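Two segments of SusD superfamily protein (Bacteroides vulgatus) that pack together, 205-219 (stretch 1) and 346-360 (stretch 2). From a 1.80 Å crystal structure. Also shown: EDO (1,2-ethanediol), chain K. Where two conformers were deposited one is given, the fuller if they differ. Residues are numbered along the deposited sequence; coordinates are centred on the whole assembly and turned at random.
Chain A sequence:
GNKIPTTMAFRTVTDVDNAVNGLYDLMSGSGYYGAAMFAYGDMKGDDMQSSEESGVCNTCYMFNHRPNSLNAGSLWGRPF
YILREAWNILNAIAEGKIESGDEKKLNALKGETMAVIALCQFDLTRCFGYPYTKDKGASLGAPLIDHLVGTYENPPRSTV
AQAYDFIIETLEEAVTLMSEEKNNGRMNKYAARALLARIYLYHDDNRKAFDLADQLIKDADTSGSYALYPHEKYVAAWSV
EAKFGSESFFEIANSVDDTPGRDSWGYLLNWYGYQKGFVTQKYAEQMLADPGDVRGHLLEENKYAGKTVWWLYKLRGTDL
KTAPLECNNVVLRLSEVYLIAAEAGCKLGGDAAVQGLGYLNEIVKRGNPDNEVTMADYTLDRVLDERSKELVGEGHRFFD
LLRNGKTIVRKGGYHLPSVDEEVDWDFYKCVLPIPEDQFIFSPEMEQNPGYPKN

Stretch 1, residues 205-219: DNRKAFDLADQLIKD
Stretch 2, residues 346-360: CKLGGDAAVQGLGYL

Phe210 is the centre of this contact between two helices of one chain. Its side chain is a knob set among Leu348, Ala352, Gln355 and Gly356. Chi1 is t (176°) and chi2 is 81°. The methyl of Ala352 lies over one face of the ring, with CB 3.9 Å from the ring centroid and only 4° off the normal, a CH-pi contact. Phe210 CE1 comes within 3.4 Å of Ala352 O and within 4.1 Å of Gly356 N. An ideal CB on Gly356 would lie 4.2 Å from Phe210 CE1 and would be crowded by Ala352 O at 3.1 Å. At the ring edge, Phe210 CZ is 3.4 Å from Gln355 OE1. Leu348 (m, t) packs its CD1 3.8 Å from Phe210 CB.

Helix 206-219 has regular helical phi/psi and i to i+4 backbone hydrogen bonds. Stretch 2 ends one helix at Leu348 and leaves helical phi/psi at Gly349 (67/-168); Gly350 is 58/-145, and the residues Asp351 to Leu360 have helical phi/psi, in a helix that continues later in the chain. The axes of helices 206-219 and 350-360 run in broadly the same direction, at 44°, and approach to 11.3 Å. In register, Asn206 CA faces Leu348 CA at 6.7 Å and Phe210 CA faces Ala352 CA at 7.3 Å.

A second apolar contact lies further along both helices. Ile217 (m, t) places CD1 over one face of the Tyr359 ring, 3.8 Å from its centroid and 9° off the normal. Tyr359 has chi1 m (-68°) and chi2 -48°. Its OH donates a short hydrogen bond to Asp214 OD1, 2.6 Å, the one direct hydrogen bond between the stretches. Asp214 has chi1 t; CA-to-CB points sideways, but the carboxylate comes nearer to the other helix. Its OD2 is held by Lys218 NZ at 2.8 Å, a salt bridge within stretch 1. Thus one carboxylate joins both helices.

Near the other end, Leu348 CD1 is 3.5 Å from Asn206 O and lies over one face of the Arg207 guanidinium, 3.9 Å from Arg207 NH2. Arg207 (t, p, p, chi4 178°) also has NH1 in a salt bridge to Asp211 OD1, 3.1 Å.

Two waters complete the polar edge. Water 1 accepts from Arg207 NH2 (2.8 Å) and Ala352 N (2.9 Å) and donates to Gly349 O (3.1 Å), linking Arg207 to the backbone of Gly349 and Ala352. Water 2 donates to Asp214 OD1 (2.7 Å) and Gln355 OE1 (2.8 Å), bridging two acceptors. Gln355 has chi1 m, chi2 t and chi3 44°.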

ATOM      1  N   ASP A 205       9.862 -11.493   9.564  1.00 18.45           N
ATOM      2  CA  ASP A 205      10.080 -12.881   9.186  1.00 17.77           C
ATOM      3  C   ASP A 205      10.908 -12.836   7.888  1.00 16.20           C
ATOM      4  O   ASP A 205      10.429 -13.166   6.815  1.00 17.37           O
ATOM      5  CB  ASP A 205       8.761 -13.620   8.930  1.00 17.97           C
ATOM      6  CG  ASP A 205       7.897 -13.786  10.158  1.00 22.37           C
ATOM      7  OD1 ASP A 205       8.406 -14.091  11.271  1.00 20.62           O
ATOM      8  OD2 ASP A 205       6.663 -13.627   9.984  1.00 21.31           O
ATOM      9  N   ASN A 206      12.165 -12.433   8.000  1.00 16.22           N
ATOM     10  CA  ASN A 206      12.993 -12.197   6.824  1.00 17.05           C
ATOM     11  C   ASN A 206      13.242 -13.433   5.974  1.00 15.98           C
ATOM     12  O   ASN A 206      13.194 -13.341   4.768  1.00 13.28           O
ATOM     13  CB  ASN A 206      14.306 -11.525   7.235  1.00 16.14           C
ATOM     14  CG  ASN A 206      14.054 -10.157   7.839  1.00 21.05           C
ATOM     15  OD1 ASN A 206      14.433  -9.875   8.972  1.00 21.55           O
ATOM     16  ND2 ASN A 206      13.341  -9.332   7.101  1.00 14.60           N
ATOM     17  N   ARG A 207      13.458 -14.595   6.593  1.00 15.55           N
ATOM     18  CA  ARG A 207      13.638 -15.834   5.842  0.50 16.71           C
ATOM     19  C   ARG A 207      12.375 -16.180   5.046  1.00 17.22           C
ATOM     20  O   ARG A 207      12.440 -16.496   3.844  1.00 17.10           O
ATOM     21  CB  ARG A 207      14.031 -16.967   6.803  0.50 17.75           C
ATOM     22  CG  ARG A 207      14.136 -18.351   6.198  0.50 19.27           C
ATOM     23  CD  ARG A 207      14.948 -18.393   4.928  0.50 21.92           C
ATOM     24  NE  ARG A 207      16.322 -17.941   5.100  0.50 18.68           N
ATOM     25  CZ  ARG A 207      17.219 -17.939   4.115  0.50 25.14           C
ATOM     26  NH1 ARG A 207      16.877 -18.372   2.897  0.50 15.85           N
ATOM     27  NH2 ARG A 207      18.457 -17.505   4.343  0.50 17.86           N
ATOM     28  N   LYS A 208      11.221 -16.112   5.708  1.00 17.71           N
ATOM     29  CA  LYS A 208       9.947 -16.379   5.036  1.00 14.48           C
ATOM     30  C   LYS A 208       9.707 -15.383   3.899  1.00 14.61           C
ATOM     31  O   LYS A 208       9.296 -15.790   2.805  1.00 14.28           O
ATOM     32  CB  LYS A 208       8.767 -16.366   6.022  1.00 18.38           C
ATOM     33  CG  LYS A 208       8.896 -17.446   7.125  1.00 18.96           C
ATOM     34  CD  LYS A 208       7.588 -17.583   7.906  1.00 18.34           C
ATOM     35  CE  LYS A 208       7.700 -18.555   9.076  1.00 26.54           C
ATOM     36  NZ  LYS A 208       6.487 -18.455   9.959  1.00 28.71           N
ATOM     37  N   ALA A 209       9.971 -14.100   4.152  1.00 14.23           N
ATOM     38  CA  ALA A 209       9.814 -13.055   3.122  1.00 14.23           C
ATOM     39  C   ALA A 209      10.717 -13.297   1.924  1.00 15.67           C
ATOM     40  O   ALA A 209      10.267 -13.258   0.766  1.00 13.81           O
ATOM     41  CB  ALA A 209      10.062 -11.646   3.706  1.00 14.27           C
ATOM     42  N   PHE A 210      11.989 -13.590   2.187  1.00 16.75           N
ATOM     43  CA  PHE A 210      12.931 -13.861   1.082  1.00 15.70           C
ATOM     44  C   PHE A 210      12.488 -15.086   0.292  1.00 15.64           C
ATOM     45  O   PHE A 210      12.356 -15.037  -0.930  1.00 15.73           O
ATOM     46  CB  PHE A 210      14.367 -14.037   1.582  1.00 13.61           C
ATOM     47  CG  PHE A 210      15.311 -14.399   0.493  1.00 14.00           C
ATOM     48  CD1 PHE A 210      15.828 -13.420  -0.338  1.00 16.89           C
ATOM     49  CD2 PHE A 210      15.583 -15.727   0.205  1.00 19.61           C
ATOM     50  CE1 PHE A 210      16.646 -13.759  -1.406  1.00 21.85           C
ATOM     51  CE2 PHE A 210      16.382 -16.069  -0.877  1.00 19.28           C
ATOM     52  CZ  PHE A 210      16.918 -15.083  -1.668  1.00 15.44           C
ATOM     53  N   ASP A 211      12.213 -16.186   0.988  1.00 14.96           N
ATOM     54  CA  ASP A 211      11.944 -17.442   0.292  1.00 16.10           C
ATOM     55  C   ASP A 211      10.683 -17.322  -0.576  1.00 13.57           C
ATOM     56  O   ASP A 211      10.644 -17.834  -1.697  1.00 16.13           O
ATOM     57  CB  ASP A 211      11.767 -18.591   1.271  1.00 17.21           C
ATOM     58  CG  ASP A 211      13.047 -19.026   1.943  1.00 21.34           C
ATOM     59  OD1 ASP A 211      14.138 -18.680   1.477  1.00 19.87           O
ATOM     60  OD2 ASP A 211      12.933 -19.748   2.957  1.00 23.08           O
ATOM     61  N   LEU A 212       9.655 -16.653  -0.052  1.00 15.07           N
ATOM     62  CA  LEU A 212       8.415 -16.456  -0.797  1.00 15.49           C
ATOM     63  C   LEU A 212       8.630 -15.509  -1.965  1.00 15.20           C
ATOM     64  O   LEU A 212       8.163 -15.778  -3.092  1.00 13.42           O
ATOM     65  CB  LEU A 212       7.287 -15.939   0.118  1.00 16.14           C
ATOM     66  CG  LEU A 212       5.917 -15.714  -0.563  1.00 18.91           C
ATOM     67  CD1 LEU A 212       5.458 -16.927  -1.382  1.00 14.79           C
ATOM     68  CD2 LEU A 212       4.851 -15.376   0.464  1.00 13.26           C
ATOM     69  N   ALA A 213       9.319 -14.396  -1.717  1.00 14.17           N
ATOM     70  CA  ALA A 213       9.531 -13.383  -2.779  1.00 15.10           C
ATOM     71  C   ALA A 213      10.348 -14.004  -3.905  1.00 14.80           C
ATOM     72  O   ALA A 213      10.041 -13.839  -5.080  1.00 15.85           O
ATOM     73  CB  ALA A 213      10.249 -12.121  -2.234  1.00 13.75           C
ATOM     74  N   ASP A 214      11.370 -14.756  -3.524  1.00 13.88           N
ATOM     75  CA  ASP A 214      12.218 -15.470  -4.490  1.00 15.17           C
ATOM     76  C   ASP A 214      11.400 -16.449  -5.339  1.00 15.80           C
ATOM     77  O   ASP A 214      11.553 -16.498  -6.565  1.00 15.74           O
ATOM     78  CB  ASP A 214      13.333 -16.201  -3.722  1.00 16.47           C
ATOM     79  CG  ASP A 214      14.234 -17.036  -4.636  1.00 21.55           C
ATOM     80  OD1 ASP A 214      14.962 -16.472  -5.475  1.00 18.79           O
ATOM     81  OD2 ASP A 214      14.176 -18.258  -4.496  1.00 20.75           O
ATOM     82  N   GLN A 215      10.530 -17.246  -4.703  1.00 15.42           N
ATOM     83  CA  GLN A 215       9.803 -18.270  -5.448  1.00 14.51           C
ATOM     84  C   GLN A 215       8.760 -17.631  -6.342  1.00 14.96           C
ATOM     85  O   GLN A 215       8.488 -18.134  -7.438  1.00 18.07           O
ATOM     86  CB  GLN A 215       9.127 -19.285  -4.515  1.00 15.12           C
ATOM     87  CG  GLN A 215       8.573 -20.504  -5.272  1.00 17.84           C
ATOM     88  CD  GLN A 215       9.662 -21.270  -6.007  1.00 17.51           C
ATOM     89  OE1 GLN A 215      10.630 -21.727  -5.395  1.00 24.84           O
ATOM     90  NE2 GLN A 215       9.518 -21.405  -7.316  1.00 17.40           N
ATOM     91  N   LEU A 216       8.164 -16.535  -5.865  1.00 14.48           N
ATOM     92  CA  LEU A 216       7.145 -15.809  -6.622  1.00 14.70           C
ATOM     93  C   LEU A 216       7.760 -15.218  -7.887  1.00 13.79           C
ATOM     94  O   LEU A 216       7.149 -15.256  -8.972  1.00 16.13           O
ATOM     95  CB  LEU A 216       6.521 -14.701  -5.725  1.00 13.97           C
ATOM     96  CG  LEU A 216       5.402 -13.832  -6.302  1.00 15.62           C
ATOM     97  CD1 LEU A 216       4.266 -14.690  -6.793  1.00 18.60           C
ATOM     98  CD2 LEU A 216       4.881 -12.807  -5.246  1.00 12.50           C
ATOM     99  N   ILE A 217       8.962 -14.658  -7.766  1.00 14.44           N
ATOM    100  CA  ILE A 217       9.676 -14.124  -8.932  1.00 15.07           C
ATOM    101  C   ILE A 217       9.995 -15.246  -9.913  1.00 16.59           C
ATOM    102  O   ILE A 217       9.800 -15.099 -11.131  1.00 16.27           O
ATOM    103  CB  ILE A 217      10.970 -13.401  -8.525  1.00 16.36           C
ATOM    104  CG1 ILE A 217      10.650 -12.103  -7.758  1.00 21.46           C
ATOM    105  CG2 ILE A 217      11.815 -13.064  -9.715  1.00 19.85           C
ATOM    106  CD1 ILE A 217      11.835 -11.600  -6.956  1.00 14.38           C
ATOM    107  N   LYS A 218      10.454 -16.383  -9.376  1.00 17.73           N
ATOM    108  CA  LYS A 218      10.766 -17.525 -10.220  1.00 17.17           C
ATOM    109  C   LYS A 218       9.522 -18.028 -10.949  1.00 18.23           C
ATOM    110  O   LYS A 218       9.586 -18.309 -12.163  1.00 19.03           O
ATOM    111  CB  LYS A 218      11.409 -18.636  -9.415  1.00 15.99           C
ATOM    112  CG  LYS A 218      12.832 -18.327  -8.980  1.00 20.07           C
ATOM    113  CD  LYS A 218      13.316 -19.320  -7.972  1.00 17.72           C
ATOM    114  CE  LYS A 218      14.807 -19.230  -7.758  1.00 22.17           C
ATOM    115  NZ  LYS A 218      15.129 -19.981  -6.486  1.00 19.89           N
ATOM    116  N   ASP A 219       8.397 -18.099 -10.226  1.00 17.99           N
ATOM    117  CA  ASP A 219       7.135 -18.551 -10.812  1.00 17.50           C
ATOM    118  C   ASP A 219       6.621 -17.579 -11.884  1.00 18.68           C
ATOM    119  O   ASP A 219       6.124 -18.014 -12.925  1.00 20.89           O
ATOM    120  CB  ASP A 219       6.053 -18.766  -9.747  1.00 17.56           C
ATOM    121  CG  ASP A 219       6.393 -19.877  -8.764  1.00 18.65           C
ATOM    122  OD1 ASP A 219       7.319 -20.698  -9.040  1.00 19.47           O
ATOM    123  OD2 ASP A 219       5.752 -19.908  -7.688  1.00 18.47           O
ATOM    124  N   CYS A 346      19.301  -8.747   2.278  1.00 16.27           N
ATOM    125  CA  CYS A 346      20.260  -7.897   2.932  1.00 17.40           C
ATOM    126  C   CYS A 346      20.241  -8.154   4.447  1.00 18.37           C
ATOM    127  O   CYS A 346      21.284  -8.329   5.057  1.00 19.38           O
ATOM    128  CB  CYS A 346      19.944  -6.449   2.596  1.00 18.53           C
ATOM    129  SG  CYS A 346      21.177  -5.306   3.196  1.00 21.64           S
ATOM    130  N   LYS A 347      19.051  -8.246   5.043  1.00 15.12           N
ATOM    131  CA  LYS A 347      18.946  -8.517   6.473  1.00 16.99           C
ATOM    132  C   LYS A 347      19.419  -9.902   6.879  1.00 18.86           C
ATOM    133  O   LYS A 347      19.891 -10.093   7.989  1.00 17.79           O
ATOM    134  CB  LYS A 347      17.523  -8.281   6.959  1.00 16.23           C
ATOM    135  CG  LYS A 347      17.109  -6.816   6.887  1.00 16.48           C
ATOM    136  CD  LYS A 347      15.626  -6.616   7.220  1.00 14.90           C
ATOM    137  CE  LYS A 347      15.276  -5.171   7.512  1.00 14.57           C
ATOM    138  NZ  LYS A 347      13.788  -4.921   7.467  1.00 14.24           N
ATOM    139  N   LEU A 348      19.271 -10.876   5.990  1.00 15.69           N
ATOM    140  CA  LEU A 348      19.688 -12.252   6.280  1.00 16.93           C
ATOM    141  C   LEU A 348      21.185 -12.536   6.138  1.00 16.89           C
ATOM    142  O   LEU A 348      21.715 -13.414   6.812  1.00 14.61           O
ATOM    143  CB  LEU A 348      18.910 -13.227   5.385  1.00 18.91           C
ATOM    144  CG  LEU A 348      17.437 -13.404   5.743  1.00 21.68           C
ATOM    145  CD1 LEU A 348      16.669 -13.991   4.561  1.00 16.46           C
ATOM    146  CD2 LEU A 348      17.307 -14.278   6.996  1.00 17.98           C
ATOM    147  N   GLY A 349      21.869 -11.837   5.243  1.00 16.44           N
ATOM    148  CA  GLY A 349      23.229 -12.215   4.868  1.00 16.10           C
ATOM    149  C   GLY A 349      23.334 -13.535   4.131  1.00 17.47           C
ATOM    150  O   GLY A 349      22.326 -14.099   3.674  1.00 17.10           O
ATOM    151  N   GLY A 350      24.565 -14.034   4.000  1.00 18.58           N
ATOM    152  CA  GLY A 350      24.795 -15.311   3.339  1.00 18.52           C
ATOM    153  C   GLY A 350      24.302 -15.384   1.909  1.00 18.72           C
ATOM    154  O   GLY A 350      24.331 -14.390   1.170  1.00 20.49           O
ATOM    155  N   ASP A 351      23.822 -16.571   1.530  1.00 18.09           N
ATOM    156  CA  ASP A 351      23.341 -16.842   0.187  1.00 19.64           C
ATOM    157  C   ASP A 351      22.132 -15.986  -0.164  1.00 18.39           C
ATOM    158  O   ASP A 351      21.996 -15.544  -1.295  1.00 17.99           O
ATOM    159  CB  ASP A 351      22.964 -18.329   0.029  1.00 21.94           C
ATOM    160  CG  ASP A 351      24.174 -19.265   0.035  1.00 32.06           C
ATOM    161  OD1 ASP A 351      25.320 -18.806  -0.189  1.00 29.18           O
ATOM    162  OD2 ASP A 351      23.970 -20.483   0.265  1.00 33.45           O
ATOM    163  N   ALA A 352      21.256 -15.749   0.802  1.00 18.75           N
ATOM    164  CA  ALA A 352      20.104 -14.874   0.580  1.00 19.16           C
ATOM    165  C   ALA A 352      20.545 -13.478   0.168  1.00 17.03           C
ATOM    166  O   ALA A 352      19.889 -12.847  -0.666  1.00 18.02           O
ATOM    167  CB  ALA A 352      19.195 -14.810   1.840  1.00 17.67           C
ATOM    168  N   ALA A 353      21.633 -12.989   0.764  1.00 16.58           N
ATOM    169  CA  ALA A 353      22.203 -11.688   0.387  1.00 16.74           C
ATOM    170  C   ALA A 353      22.738 -11.698  -1.039  1.00 17.06           C
ATOM    171  O   ALA A 353      22.501 -10.753  -1.778  1.00 15.76           O
ATOM    172  CB  ALA A 353      23.309 -11.245   1.369  1.00 15.54           C
ATOM    173  N   VAL A 354      23.482 -12.733  -1.427  1.00 17.41           N
ATOM    174  CA  VAL A 354      23.969 -12.825  -2.800  1.00 16.15           C
ATOM    175  C   VAL A 354      22.792 -12.751  -3.786  1.00 16.74           C
ATOM    176  O   VAL A 354      22.816 -11.993  -4.764  1.00 13.74           O
ATOM    177  CB  VAL A 354      24.845 -14.125  -3.039  1.00 17.45           C
ATOM    178  CG1 VAL A 354      25.150 -14.333  -4.512  1.00 19.34           C
ATOM    179  CG2 VAL A 354      26.136 -14.070  -2.221  1.00 18.30           C
ATOM    180  N   GLN A 355      21.763 -13.559  -3.545  1.00 15.28           N
ATOM    181  CA  GLN A 355      20.596 -13.593  -4.410  1.00 14.78           C
ATOM    182  C   GLN A 355      19.819 -12.263  -4.376  1.00 14.87           C
ATOM    183  O   GLN A 355      19.394 -11.768  -5.407  1.00 13.25           O
ATOM    184  CB  GLN A 355      19.705 -14.793  -4.028  1.00 16.11           C
ATOM    185  CG  GLN A 355      20.323 -16.148  -4.424  1.00 22.79           C
ATOM    186  CD  GLN A 355      19.774 -17.353  -3.630  1.00 34.28           C
ATOM    187  OE1 GLN A 355      18.563 -17.477  -3.406  1.00 36.39           O
ATOM    188  NE2 GLN A 355      20.677 -18.263  -3.229  1.00 32.73           N
ATOM    189  N   GLY A 356      19.702 -11.662  -3.192  1.00 13.04           N
ATOM    190  CA  GLY A 356      18.944 -10.428  -3.023  1.00 14.46           C
ATOM    191  C   GLY A 356      19.647  -9.276  -3.703  1.00 14.21           C
ATOM    192  O   GLY A 356      19.005  -8.373  -4.229  1.00 12.55           O
ATOM    193  N   LEU A 357      20.977  -9.331  -3.729  1.00 16.71           N
ATOM    194  CA  LEU A 357      21.747  -8.329  -4.472  1.00 16.61           C
ATOM    195  C   LEU A 357      21.445  -8.441  -5.971  1.00 16.31           C
ATOM    196  O   LEU A 357      21.366  -7.440  -6.667  1.00 15.28           O
ATOM    197  CB  LEU A 357      23.235  -8.523  -4.222  1.00 15.97           C
ATOM    198  CG  LEU A 357      24.210  -7.492  -4.813  1.00 15.17           C
ATOM    199  CD1 LEU A 357      23.761  -6.058  -4.454  1.00 12.91           C
ATOM    200  CD2 LEU A 357      25.625  -7.780  -4.339  1.00 14.04           C
ATOM    201  N   GLY A 358      21.305  -9.671  -6.458  1.00 17.70           N
ATOM    202  CA  GLY A 358      20.960  -9.918  -7.860  1.00 15.83           C
ATOM    203  C   GLY A 358      19.620  -9.255  -8.189  1.00 15.45           C
ATOM    204  O   GLY A 358      19.482  -8.530  -9.185  1.00 14.80           O
ATOM    205  N   TYR A 359      18.643  -9.472  -7.328  1.00 15.64           N
ATOM    206  CA  TYR A 359      17.330  -8.848  -7.499  1.00 14.50           C
ATOM    207  C   TYR A 359      17.369  -7.319  -7.387  1.00 14.10           C
ATOM    208  O   TYR A 359      16.702  -6.614  -8.166  1.00 15.50           O
ATOM    209  CB  TYR A 359      16.328  -9.453  -6.518  1.00 17.10           C
ATOM    210  CG  TYR A 359      15.977 -10.889  -6.803  1.00 13.54           C
ATOM    211  CD1 TYR A 359      15.639 -11.305  -8.089  1.00 17.97           C
ATOM    212  CD2 TYR A 359      15.915 -11.827  -5.787  1.00 17.50           C
ATOM    213  CE1 TYR A 359      15.302 -12.610  -8.341  1.00 17.28           C
ATOM    214  CE2 TYR A 359      15.581 -13.120  -6.028  1.00 16.49           C
ATOM    215  CZ  TYR A 359      15.254 -13.519  -7.298  1.00 17.55           C
ATOM    216  OH  TYR A 359      14.900 -14.830  -7.551  1.00 19.47           O
ATOM    217  N   LEU A 360      18.156  -6.806  -6.438  1.00 12.52           N
ATOM    218  CA  LEU A 360      18.307  -5.368  -6.285  1.00 12.75           C
ATOM    219  C   LEU A 360      18.828  -4.802  -7.600  1.00 13.20           C
ATOM    220  O   LEU A 360      18.259  -3.857  -8.095  1.00 11.47           O
ATOM    221  CB  LEU A 360      19.228  -5.015  -5.117  1.00 12.99           C
ATOM    222  CG  LEU A 360      19.480  -3.510  -4.904  1.00 14.34           C
ATOM    223  CD1 LEU A 360      18.109  -2.759  -4.597  1.00 11.99           C
ATOM    224  CD2 LEU A 360      20.527  -3.305  -3.867  1.00 16.78           C
TER
HETATM  225  C1  EDO K 520      24.802  -7.458   2.949  1.00 38.75           C
HETATM  226  O1  EDO K 520      25.805  -8.477   2.846  1.00 36.64           O
HETATM  227  C2  EDO K 520      24.215  -7.452   4.353  1.00 39.69           C
HETATM  228  O2  EDO K 520      23.874  -8.798   4.693  1.00 39.76           O
HETATM  229  O   HOH W   1      21.060 -16.966   3.419  1.00 21.95           O
HETATM  230  O   HOH W   2      17.486 -17.162  -5.963  1.00 32.46           O